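Long-range contacts in vitamin B12-binding protein (Vibrio cholerae O395, PDB 5YSC), which binds vitamin B12 in the periplasm and probably delivers it to the membrane subunit BtuC of the BtuCDF import complex: residues P17-S25 with L121-E129; I24-Y35 with P53-A63. All coordinates share one frame; numbering follows the deposited sequence.

Contact 1 of 2, residues P17-S25 with L121-E129; sequences PFPAERIIS and LSHYSANPE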
loop_
_atom_site.group_PDB
_atom_site.type_symbol
_atom_site.label_atom_id
_atom_site.label_comp_id
_atom_site.label_asym_id
_atom_site.label_seq_id
_atom_site.Cartn_x
_atom_site.Cartn_y
_atom_site.Cartn_z
ATOM N N PRO A 17 3.761 -11.813 -23.749
ATOM C CA PRO A 17 5.054 -12.227 -23.294
ATOM C C PRO A 17 4.896 -13.631 -23.288
ATOM O O PRO A 17 5.325 -14.154 -24.210
ATOM C CB PRO A 17 5.135 -11.674 -21.895
ATOM C CG PRO A 17 3.776 -11.295 -21.567
ATOM C CD PRO A 17 2.841 -11.800 -22.636
ATOM N N PHE A 18 4.250 -14.223 -22.285
ATOM C CA PHE A 18 4.052 -15.682 -22.258
ATOM C C PHE A 18 3.359 -16.195 -21.039
ATOM O O PHE A 18 3.571 -15.640 -20.006
ATOM C CB PHE A 18 5.397 -16.334 -22.288
ATOM C CG PHE A 18 6.247 -15.951 -21.180
ATOM C CD1 PHE A 18 6.840 -14.742 -21.146
ATOM C CD2 PHE A 18 6.391 -16.760 -20.154
ATOM C CE1 PHE A 18 7.618 -14.369 -20.108
ATOM C CE2 PHE A 18 7.187 -16.411 -19.093
ATOM C CZ PHE A 18 7.788 -15.209 -19.071
ATOM N N PRO A 19 2.549 -17.243 -21.125
ATOM C CA PRO A 19 1.909 -17.732 -19.897
ATOM C C PRO A 19 2.945 -18.351 -18.978
ATOM O O PRO A 19 3.507 -19.413 -19.256
ATOM C CB PRO A 19 0.900 -18.763 -20.419
ATOM C CG PRO A 19 1.571 -19.307 -21.613
ATOM C CD PRO A 19 2.234 -18.116 -22.271
ATOM N N ALA A 20 3.213 -17.672 -17.879
ATOM C CA ALA A 20 4.227 -18.115 -16.949
ATOM C C ALA A 20 3.727 -19.306 -16.138
ATOM O O ALA A 20 2.541 -19.413 -15.783
ATOM C CB ALA A 20 4.624 -16.961 -16.038
ATOM N N GLU A 21 4.627 -20.159 -15.792
ATOM C CA GLU A 21 4.313 -21.324 -15.066
ATOM C C GLU A 21 4.843 -21.402 -13.668
ATOM O O GLU A 21 4.345 -22.153 -12.952
ATOM C CB GLU A 21 4.873 -22.542 -15.767
ATOM C CG GLU A 21 4.130 -22.989 -16.996
ATOM C CD GLU A 21 2.625 -23.213 -16.829
ATOM O OE1 GLU A 21 1.889 -22.832 -17.736
ATOM O OE2 GLU A 21 2.231 -23.814 -15.867
ATOM N N ARG A 22 5.852 -20.612 -13.330
ATOM C CA ARG A 22 6.503 -20.642 -12.019
ATOM C C ARG A 22 6.744 -19.184 -11.617
ATOM O O ARG A 22 7.738 -18.578 -12.018
ATOM C CB ARG A 22 7.808 -21.427 -12.057
ATOM C CG ARG A 22 7.648 -22.892 -12.429
ATOM C CD ARG A 22 8.927 -23.633 -12.193
ATOM N NE ARG A 22 9.278 -23.583 -10.780
ATOM C CZ ARG A 22 8.837 -24.445 -9.873
ATOM N NH1 ARG A 22 8.041 -25.440 -10.227
ATOM N NH2 ARG A 22 9.194 -24.308 -8.607
ATOM N N ILE A 23 5.822 -18.601 -10.856
ATOM C CA ILE A 23 5.851 -17.161 -10.597
ATOM C C ILE A 23 6.264 -16.925 -9.150
ATOM O O ILE A 23 5.838 -17.644 -8.251
ATOM C CB ILE A 23 4.484 -16.517 -10.914
ATOM C CG1 ILE A 23 4.086 -16.814 -12.357
ATOM C CG2 ILE A 23 4.535 -14.998 -10.776
ATOM C CD1 ILE A 23 2.714 -16.276 -12.758
ATOM N N ILE A 24 7.102 -15.916 -8.917
ATOM C CA ILE A 24 7.497 -15.542 -7.559
ATOM C C ILE A 24 7.096 -14.099 -7.333
ATOM O O ILE A 24 7.321 -13.254 -8.199
ATOM C CB ILE A 24 9.003 -15.735 -7.348
ATOM C CG1 ILE A 24 9.316 -17.238 -7.317
ATOM C CG2 ILE A 24 9.492 -15.061 -6.054
ATOM C CD1 ILE A 24 10.800 -17.546 -7.104
ATOM N N SER A 25 6.495 -13.823 -6.173
ATOM C CA SER A 25 6.129 -12.474 -5.749
ATOM C C SER A 25 7.029 -12.044 -4.604
ATOM O O SER A 25 7.201 -12.782 -3.620
ATOM C CB SER A 25 4.676 -12.415 -5.283
ATOM O OG SER A 25 4.455 -11.215 -4.587
ATOM N N LEU A 121 0.011 -7.617 -15.646
ATOM C CA LEU A 121 0.287 -8.965 -15.218
ATOM C C LEU A 121 -0.608 -9.974 -15.915
ATOM O O LEU A 121 -0.235 -11.137 -16.046
ATOM C CB LEU A 121 0.149 -9.067 -13.697
ATOM C CG LEU A 121 1.328 -8.502 -12.908
ATOM C CD1 LEU A 121 0.996 -8.469 -11.420
ATOM C CD2 LEU A 121 2.583 -9.350 -13.125
ATOM N N SER A 122 -1.792 -9.559 -16.335
ATOM C CA SER A 122 -2.683 -10.466 -17.044
ATOM C C SER A 122 -2.080 -10.966 -18.355
ATOM O O SER A 122 -2.492 -12.022 -18.857
ATOM C CB SER A 122 -4.018 -9.765 -17.297
ATOM O OG SER A 122 -4.007 -8.963 -18.455
ATOM N N HIS A 123 -1.099 -10.248 -18.904
ATOM C CA HIS A 123 -0.432 -10.726 -20.118
ATOM C C HIS A 123 0.306 -12.035 -19.895
ATOM O O HIS A 123 0.669 -12.718 -20.865
ATOM C CB HIS A 123 0.561 -9.683 -20.636
ATOM C CG HIS A 123 -0.083 -8.485 -21.242
ATOM N ND1 HIS A 123 -0.938 -7.669 -20.542
ATOM C CD2 HIS A 123 -0.000 -7.963 -22.485
ATOM C CE1 HIS A 123 -1.353 -6.693 -21.327
ATOM N NE2 HIS A 123 -0.804 -6.853 -22.513
ATOM N N TYR A 124 0.568 -12.376 -18.643
ATOM C CA TYR A 124 1.315 -13.587 -18.354
ATOM C C TYR A 124 0.382 -14.704 -17.946
ATOM O O TYR A 124 0.830 -15.768 -17.539
ATOM C CB TYR A 124 2.332 -13.353 -17.239
ATOM C CG TYR A 124 3.384 -12.333 -17.574
ATOM C CD1 TYR A 124 4.565 -12.703 -18.192
ATOM C CD2 TYR A 124 3.197 -11.002 -17.270
ATOM C CE1 TYR A 124 5.526 -11.772 -18.494
ATOM C CE2 TYR A 124 4.151 -10.065 -17.569
ATOM C CZ TYR A 124 5.312 -10.451 -18.182
ATOM O OH TYR A 124 6.261 -9.503 -18.479
ATOM N N SER A 125 -0.917 -14.456 -18.044
ATOM C CA SER A 125 -1.880 -15.427 -17.555
ATOM C C SER A 125 -2.312 -16.357 -18.682
ATOM O O SER A 125 -2.352 -15.964 -19.852
ATOM C CB SER A 125 -3.104 -14.724 -16.963
ATOM O OG SER A 125 -4.096 -15.667 -16.580
ATOM N N ALA A 126 -2.643 -17.595 -18.306
ATOM C CA ALA A 126 -3.241 -18.537 -19.250
ATOM C C ALA A 126 -4.679 -18.165 -19.572
ATOM O O ALA A 126 -5.215 -18.617 -20.594
ATOM C CB ALA A 126 -3.178 -19.953 -18.689
ATOM N N ASN A 127 -5.291 -17.328 -18.734
ATOM C CA ASN A 127 -6.658 -16.849 -18.915
ATOM C C ASN A 127 -6.663 -15.329 -18.746
ATOM O O ASN A 127 -7.159 -14.793 -17.748
ATOM C CB ASN A 127 -7.603 -17.544 -17.926
ATOM C CG ASN A 127 -7.501 -19.075 -17.981
ATOM O OD1 ASN A 127 -8.119 -19.706 -18.835
ATOM N ND2 ASN A 127 -6.704 -19.666 -17.089
ATOM N N PRO A 128 -6.124 -14.595 -19.723
ATOM C CA PRO A 128 -5.988 -13.142 -19.556
ATOM C C PRO A 128 -7.286 -12.395 -19.268
ATOM O O PRO A 128 -7.215 -11.241 -18.830
ATOM C CB PRO A 128 -5.392 -12.689 -20.894
ATOM C CG PRO A 128 -4.755 -13.946 -21.470
ATOM C CD PRO A 128 -5.605 -15.065 -21.019
ATOM N N GLU A 129 -8.451 -12.990 -19.554
ATOM C CA GLU A 129 -9.722 -12.324 -19.308
ATOM C C GLU A 129 -9.922 -12.019 -17.821
ATOM O O GLU A 129 -10.532 -11.001 -17.468
ATOM C CB GLU A 129 -10.875 -13.184 -19.850
ATOM C CG GLU A 129 -11.115 -14.537 -19.154
ATOM C CD GLU A 129 -10.269 -15.709 -19.673
ATOM O OE1 GLU A 129 -9.391 -15.533 -20.552
ATOM O OE2 GLU A 129 -10.494 -16.837 -19.184
HETATM O O HOH W 1 0.437 -17.754 -15.491
#
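Proline and aromatic side chains, helped by a little backbone hydrogen bonding, join the N-terminal end of the modelled chain (Pro-17 to Ala-20), just ahead of strand 23-25, to the linker between helices 112-122 and 128-148. The linker opens with a type I beta turn, Ser-122 to Ser-125, which carries Tyr-124 against the incoming chain. Tyr-124 is the centre of the contact. Its CG lies beside the backbone N and anti to the carbonyl carbon (chi1 -62°), and from there the ring offers one face to Pro-17 and an edge to Phe-18. Pro-17 makes a CH-pi contact with CG 3.7 Å from the Tyr-124 ring centroid; a proline suits this place because its ring is compact and its C-H groups are slightly polarised. Pro-17 is poorly ordered, however, so the detail of its fit is less certain. Phe-18 takes the Tyr-124 edge against its own face, an edge-to-face pair with planes at 90° and centroids 5.4 Å apart; the nearest approach is between the two CE1 atoms.

Beside the rings the backbones are joined. Ala-20 N donates to Tyr-124 O over 3.1 Å, a moderately bent bond (N-H...O angle 150°). The same oxygen accepts a hydrogen bond from a water that also donates to Ala-20 O, and Pro-19 CA adds a C-H...O contact to it at 3.3 Å. The small side chain of Ala-20 suits this close approach, its CB 4.4 Å from Tyr-124 CB. At the last residue of the turn, Ser-125 OG accepts from Asn-127 N in an ST turn and also bonds Gly-38 O. With N-H, water and C-H all gathered on Tyr-124 O, this carbonyl is well satisfied, while the rings next to it are held by dispersion and weak electrostatics and need no charge.

Contact 2 of 2, residues I24-Y35 with P53-A63; sequences ISLAPHATEIAY and PPQALELERVA. With SO4 (sulfate ion), chain C.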
loop_
_atom_site.group_PDB
_atom_site.type_symbol
_atom_site.label_atom_id
_atom_site.label_comp_id
_atom_site.label_asym_id
_atom_site.label_seq_id
_atom_site.Cartn_x
_atom_site.Cartn_y
_atom_site.Cartn_z
ATOM N N ILE A 24 7.102 -15.916 -8.917
ATOM C CA ILE A 24 7.497 -15.542 -7.559
ATOM C C ILE A 24 7.096 -14.099 -7.333
ATOM O O ILE A 24 7.321 -13.254 -8.199
ATOM C CB ILE A 24 9.003 -15.735 -7.348
ATOM C CG1 ILE A 24 9.316 -17.238 -7.317
ATOM C CG2 ILE A 24 9.492 -15.061 -6.054
ATOM C CD1 ILE A 24 10.800 -17.546 -7.104
ATOM N N SER A 25 6.495 -13.823 -6.173
ATOM C CA SER A 25 6.129 -12.474 -5.749
ATOM C C SER A 25 7.029 -12.044 -4.604
ATOM O O SER A 25 7.201 -12.782 -3.620
ATOM C CB SER A 25 4.676 -12.415 -5.283
ATOM O OG SER A 25 4.455 -11.215 -4.587
ATOM N N LEU A 26 7.553 -10.835 -4.715
ATOM C CA LEU A 26 8.453 -10.299 -3.701
ATOM C C LEU A 26 7.791 -9.274 -2.777
ATOM O O LEU A 26 8.503 -8.553 -2.076
ATOM C CB LEU A 26 9.680 -9.693 -4.370
ATOM C CG LEU A 26 10.485 -10.639 -5.272
ATOM C CD1 LEU A 26 11.669 -9.879 -5.861
ATOM C CD2 LEU A 26 10.984 -11.880 -4.534
ATOM N N ALA A 27 6.452 -9.171 -2.767
ATOM C CA ALA A 27 5.793 -8.205 -1.884
ATOM C C ALA A 27 4.359 -8.636 -1.574
ATOM O O ALA A 27 3.722 -9.289 -2.401
ATOM C CB ALA A 27 5.775 -6.795 -2.483
ATOM N N PRO A 28 3.834 -8.273 -0.399
ATOM C CA PRO A 28 2.416 -8.563 -0.111
ATOM C C PRO A 28 1.480 -8.008 -1.156
ATOM O O PRO A 28 0.545 -8.707 -1.575
ATOM C CB PRO A 28 2.205 -7.900 1.246
ATOM C CG PRO A 28 3.541 -7.938 1.911
ATOM C CD PRO A 28 4.524 -7.647 0.749
ATOM N N HIS A 29 1.673 -6.759 -1.573
ATOM C CA HIS A 29 0.773 -6.203 -2.579
ATOM C C HIS A 29 0.916 -6.950 -3.883
ATOM O O HIS A 29 -0.071 -7.179 -4.590
ATOM C CB HIS A 29 1.026 -4.713 -2.806
ATOM C CG HIS A 29 2.047 -4.437 -3.882
ATOM N ND1 HIS A 29 3.407 -4.509 -3.661
ATOM C CD2 HIS A 29 1.889 -4.185 -5.203
ATOM C CE1 HIS A 29 4.042 -4.296 -4.797
ATOM N NE2 HIS A 29 3.145 -4.078 -5.740
ATOM N N ALA A 30 2.149 -7.366 -4.206
ATOM C CA ALA A 30 2.373 -8.049 -5.470
ATOM C C ALA A 30 1.669 -9.402 -5.511
ATOM O O ALA A 30 1.239 -9.852 -6.590
ATOM C CB ALA A 30 3.869 -8.192 -5.696
ATOM N N THR A 31 1.523 -10.040 -4.358
ATOM C CA THR A 31 0.787 -11.276 -4.269
ATOM C C THR A 31 -0.696 -11.023 -4.487
ATOM O O THR A 31 -1.352 -11.769 -5.228
ATOM C CB THR A 31 1.067 -11.919 -2.915
ATOM O OG1 THR A 31 2.464 -12.217 -2.845
ATOM C CG2 THR A 31 0.239 -13.175 -2.704
ATOM N N GLU A 32 -1.227 -9.957 -3.901
ATOM C CA GLU A 32 -2.633 -9.653 -4.155
ATOM C C GLU A 32 -2.883 -9.404 -5.644
ATOM O O GLU A 32 -3.847 -9.918 -6.223
ATOM C CB GLU A 32 -3.108 -8.461 -3.299
ATOM C CG GLU A 32 -3.048 -8.742 -1.771
ATOM C CD GLU A 32 -3.908 -7.852 -0.912
ATOM O OE1 GLU A 32 -5.054 -7.538 -1.304
ATOM O OE2 GLU A 32 -3.436 -7.478 0.192
ATOM N N ILE A 33 -2.044 -8.580 -6.278
ATOM C CA ILE A 33 -2.259 -8.238 -7.683
ATOM C C ILE A 33 -2.082 -9.453 -8.562
ATOM O O ILE A 33 -2.776 -9.595 -9.584
ATOM C CB ILE A 33 -1.315 -7.093 -8.090
ATOM C CG1 ILE A 33 -1.749 -5.781 -7.412
ATOM C CG2 ILE A 33 -1.284 -6.962 -9.570
ATOM C CD1 ILE A 33 -3.066 -5.378 -7.691
ATOM N N ALA A 34 -1.155 -10.340 -8.190
ATOM C CA ALA A 34 -0.954 -11.576 -8.953
ATOM C C ALA A 34 -2.225 -12.421 -8.965
ATOM O O ALA A 34 -2.659 -12.892 -10.028
ATOM C CB ALA A 34 0.240 -12.365 -8.408
ATOM N N TYR A 35 -2.855 -12.609 -7.797
ATOM C CA TYR A 35 -4.114 -13.363 -7.782
ATOM C C TYR A 35 -5.199 -12.657 -8.578
ATOM O O TYR A 35 -5.919 -13.310 -9.354
ATOM C CB TYR A 35 -4.592 -13.612 -6.349
ATOM C CG TYR A 35 -3.993 -14.844 -5.719
ATOM C CD1 TYR A 35 -2.789 -14.771 -5.064
ATOM C CD2 TYR A 35 -4.635 -16.085 -5.756
ATOM C CE1 TYR A 35 -2.217 -15.873 -4.479
ATOM C CE2 TYR A 35 -4.062 -17.191 -5.176
ATOM C CZ TYR A 35 -2.847 -17.081 -4.521
ATOM O OH TYR A 35 -2.256 -18.203 -3.896
ATOM N N PRO A 53 -4.788 -13.203 -1.119
ATOM C CA PRO A 53 -5.878 -14.007 -0.534
ATOM C C PRO A 53 -5.281 -15.020 0.431
ATOM O O PRO A 53 -4.099 -15.358 0.349
ATOM C CB PRO A 53 -6.487 -14.699 -1.746
ATOM C CG PRO A 53 -6.170 -13.853 -2.907
ATOM C CD PRO A 53 -4.765 -13.337 -2.588
ATOM N N PRO A 54 -6.044 -15.473 1.427
ATOM C CA PRO A 54 -5.396 -16.209 2.514
ATOM C C PRO A 54 -4.694 -17.500 2.112
ATOM O O PRO A 54 -3.774 -17.903 2.816
ATOM C CB PRO A 54 -6.558 -16.465 3.501
ATOM C CG PRO A 54 -7.537 -15.316 3.201
ATOM C CD PRO A 54 -7.441 -15.107 1.721
ATOM N N GLN A 55 -5.093 -18.164 1.026
ATOM C CA GLN A 55 -4.400 -19.380 0.603
ATOM C C GLN A 55 -2.914 -19.106 0.347
ATOM O O GLN A 55 -2.111 -20.039 0.319
ATOM C CB GLN A 55 -5.047 -19.971 -0.656
ATOM C CG GLN A 55 -5.038 -19.103 -1.862
ATOM C CD GLN A 55 -6.126 -19.476 -2.861
ATOM O OE1 GLN A 55 -6.989 -18.653 -3.199
ATOM N NE2 GLN A 55 -6.096 -20.727 -3.331
ATOM N N ALA A 56 -2.546 -17.836 0.179
ATOM C CA ALA A 56 -1.151 -17.487 -0.083
ATOM C C ALA A 56 -0.262 -17.808 1.104
ATOM O O ALA A 56 0.962 -17.917 0.942
ATOM C CB ALA A 56 -0.987 -15.999 -0.438
ATOM N N LEU A 57 -0.854 -17.927 2.300
ATOM C CA LEU A 57 -0.131 -18.382 3.479
ATOM C C LEU A 57 0.538 -19.729 3.230
ATOM O O LEU A 57 1.531 -20.065 3.875
ATOM C CB LEU A 57 -1.117 -18.513 4.645
ATOM C CG LEU A 57 -1.714 -17.231 5.196
ATOM C CD1 LEU A 57 -3.009 -17.544 6.021
ATOM C CD2 LEU A 57 -0.637 -16.537 6.034
ATOM N N GLU A 58 -0.009 -20.490 2.335
ATOM C CA GLU A 58 0.469 -21.848 2.064
ATOM C C GLU A 58 1.770 -21.907 1.253
ATOM O O GLU A 58 2.360 -22.919 1.168
ATOM C CB GLU A 58 -0.620 -22.649 1.278
ATOM C CG GLU A 58 -0.391 -24.132 1.162
ATOM C CD GLU A 58 -1.569 -24.938 0.705
ATOM O OE1 GLU A 58 -2.430 -24.385 0.104
ATOM O OE2 GLU A 58 -1.609 -26.147 1.001
ATOM N N LEU A 59 2.177 -20.819 0.674
ATOM C CA LEU A 59 3.317 -20.830 -0.195
ATOM C C LEU A 59 4.615 -20.494 0.461
ATOM O O LEU A 59 4.644 -19.816 1.395
ATOM C CB LEU A 59 3.086 -19.893 -1.322
ATOM C CG LEU A 59 1.829 -20.052 -2.157
ATOM C CD1 LEU A 59 1.531 -18.919 -3.121
ATOM C CD2 LEU A 59 1.915 -21.346 -2.888
ATOM N N GLU A 60 5.730 -20.987 -0.065
ATOM C CA GLU A 60 6.947 -20.681 0.664
ATOM C C GLU A 60 7.343 -19.215 0.472
ATOM O O GLU A 60 6.937 -18.549 -0.484
ATOM C CB GLU A 60 8.093 -21.634 0.304
ATOM C CG GLU A 60 8.527 -21.717 -1.106
ATOM C CD GLU A 60 9.681 -22.710 -1.260
ATOM O OE1 GLU A 60 10.359 -23.038 -0.254
ATOM O OE2 GLU A 60 9.897 -23.185 -2.384
ATOM N N ARG A 61 8.086 -18.703 1.449
ATOM C CA ARG A 61 8.509 -17.310 1.510
ATOM C C ARG A 61 9.949 -17.165 1.030
ATOM O O ARG A 61 10.812 -17.973 1.386
ATOM C CB ARG A 61 8.391 -16.799 2.933
ATOM C CG ARG A 61 7.016 -16.312 3.273
ATOM C CD ARG A 61 6.041 -17.359 3.752
ATOM N NE ARG A 61 4.825 -16.626 4.119
ATOM C CZ ARG A 61 3.684 -16.612 3.437
ATOM N NH1 ARG A 61 3.487 -17.399 2.383
ATOM N NH2 ARG A 61 2.711 -15.832 3.861
ATOM N N VAL A 62 10.206 -16.139 0.222
ATOM C CA VAL A 62 11.571 -15.899 -0.244
ATOM C C VAL A 62 11.968 -14.446 -0.061
ATOM O O VAL A 62 12.964 -13.996 -0.628
ATOM C CB VAL A 62 11.749 -16.318 -1.710
ATOM C CG1 VAL A 62 11.673 -17.853 -1.833
ATOM C CG2 VAL A 62 10.735 -15.642 -2.615
ATOM N N ALA A 63 11.208 -13.682 0.709
ATOM C CA ALA A 63 11.554 -12.272 0.839
ATOM C C ALA A 63 10.908 -11.682 2.083
ATOM O O ALA A 63 9.815 -12.080 2.490
ATOM C CB ALA A 63 11.138 -11.463 -0.387
HETATM S S SO4 C . 4.718 -14.808 6.995
HETATM O O1 SO4 C . 3.575 -14.488 6.122
HETATM O O2 SO4 C . 4.287 -15.699 8.074
HETATM O O3 SO4 C . 5.215 -13.560 7.573
HETATM O O4 SO4 C . 5.777 -15.500 6.260
#
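Strand 23-25 runs through a short loop into helix 28-36, and the segment 53-63 passes alongside both, its CA atoms nearest at Leu-26 with Ala-63 (5.8 Å) and Thr-31 with Ala-56 (7.7 Å). This is the first beta-alpha unit of the N-terminal lobe of a periplasmic binding protein, packed against a 3-10 segment (54-58) and the loop after it. Tyr-35 carries much of the helix side. Pro-53, which follows a cis peptide bond, lies over one face of its ring, CD 3.5 Å from Tyr-35 CD1, and the rigid, flat-sided proline suits an aromatic face. Gln-55 flanks the far end of the ring, its CG 3.6 Å from Tyr-35 OH, while Leu-59, pointing back along the tyrosine, brings CD1 to the same oxygen. One helical turn earlier, Thr-31 has CG2 anti to its backbone N; this methyl meets Ala-56 CB, while OG1 hydrogen-bonds Ser-25 OG and also Ser-50 OG. At the strand end, beta-branched Ile-24 meets Val-62 methyl to methyl, and Leu-26 CD2 touches Ala-63 CB.

His-29, at the start of the helix, hydrogen-bonds cyanocobalamin through its backbone N-H. Arg-61 NH1 ties the loop together through Ala-56 O and Leu-59 O; its NE and NH2 hold O4 and O1 of a sulfate, probably from the crystallisation liquor, with NE to O4 at 2.6 Å.

How the contacts relate
Contact 2 is nested along the chain inside the loop closed by contact 1, and their segments overlap at Ile-24 and Ser-25 of strand 23-25, an inner strand of the N-terminal lobe's parallel sheet. Their centres lie about 15 Å apart on the same side of the chain's centre. Contact 1 ties down the chain leading into this strand; contact 2 packs the strand's exit and helix 28-36, whose start meets the vitamin. They also touch directly, Leu-121 CD1 of helix 112-122 lying 3.3 Å from Ile-33 CG2. The two contacts thus lie in one lobe, one at its periphery and the other beside the cobalamin pocket.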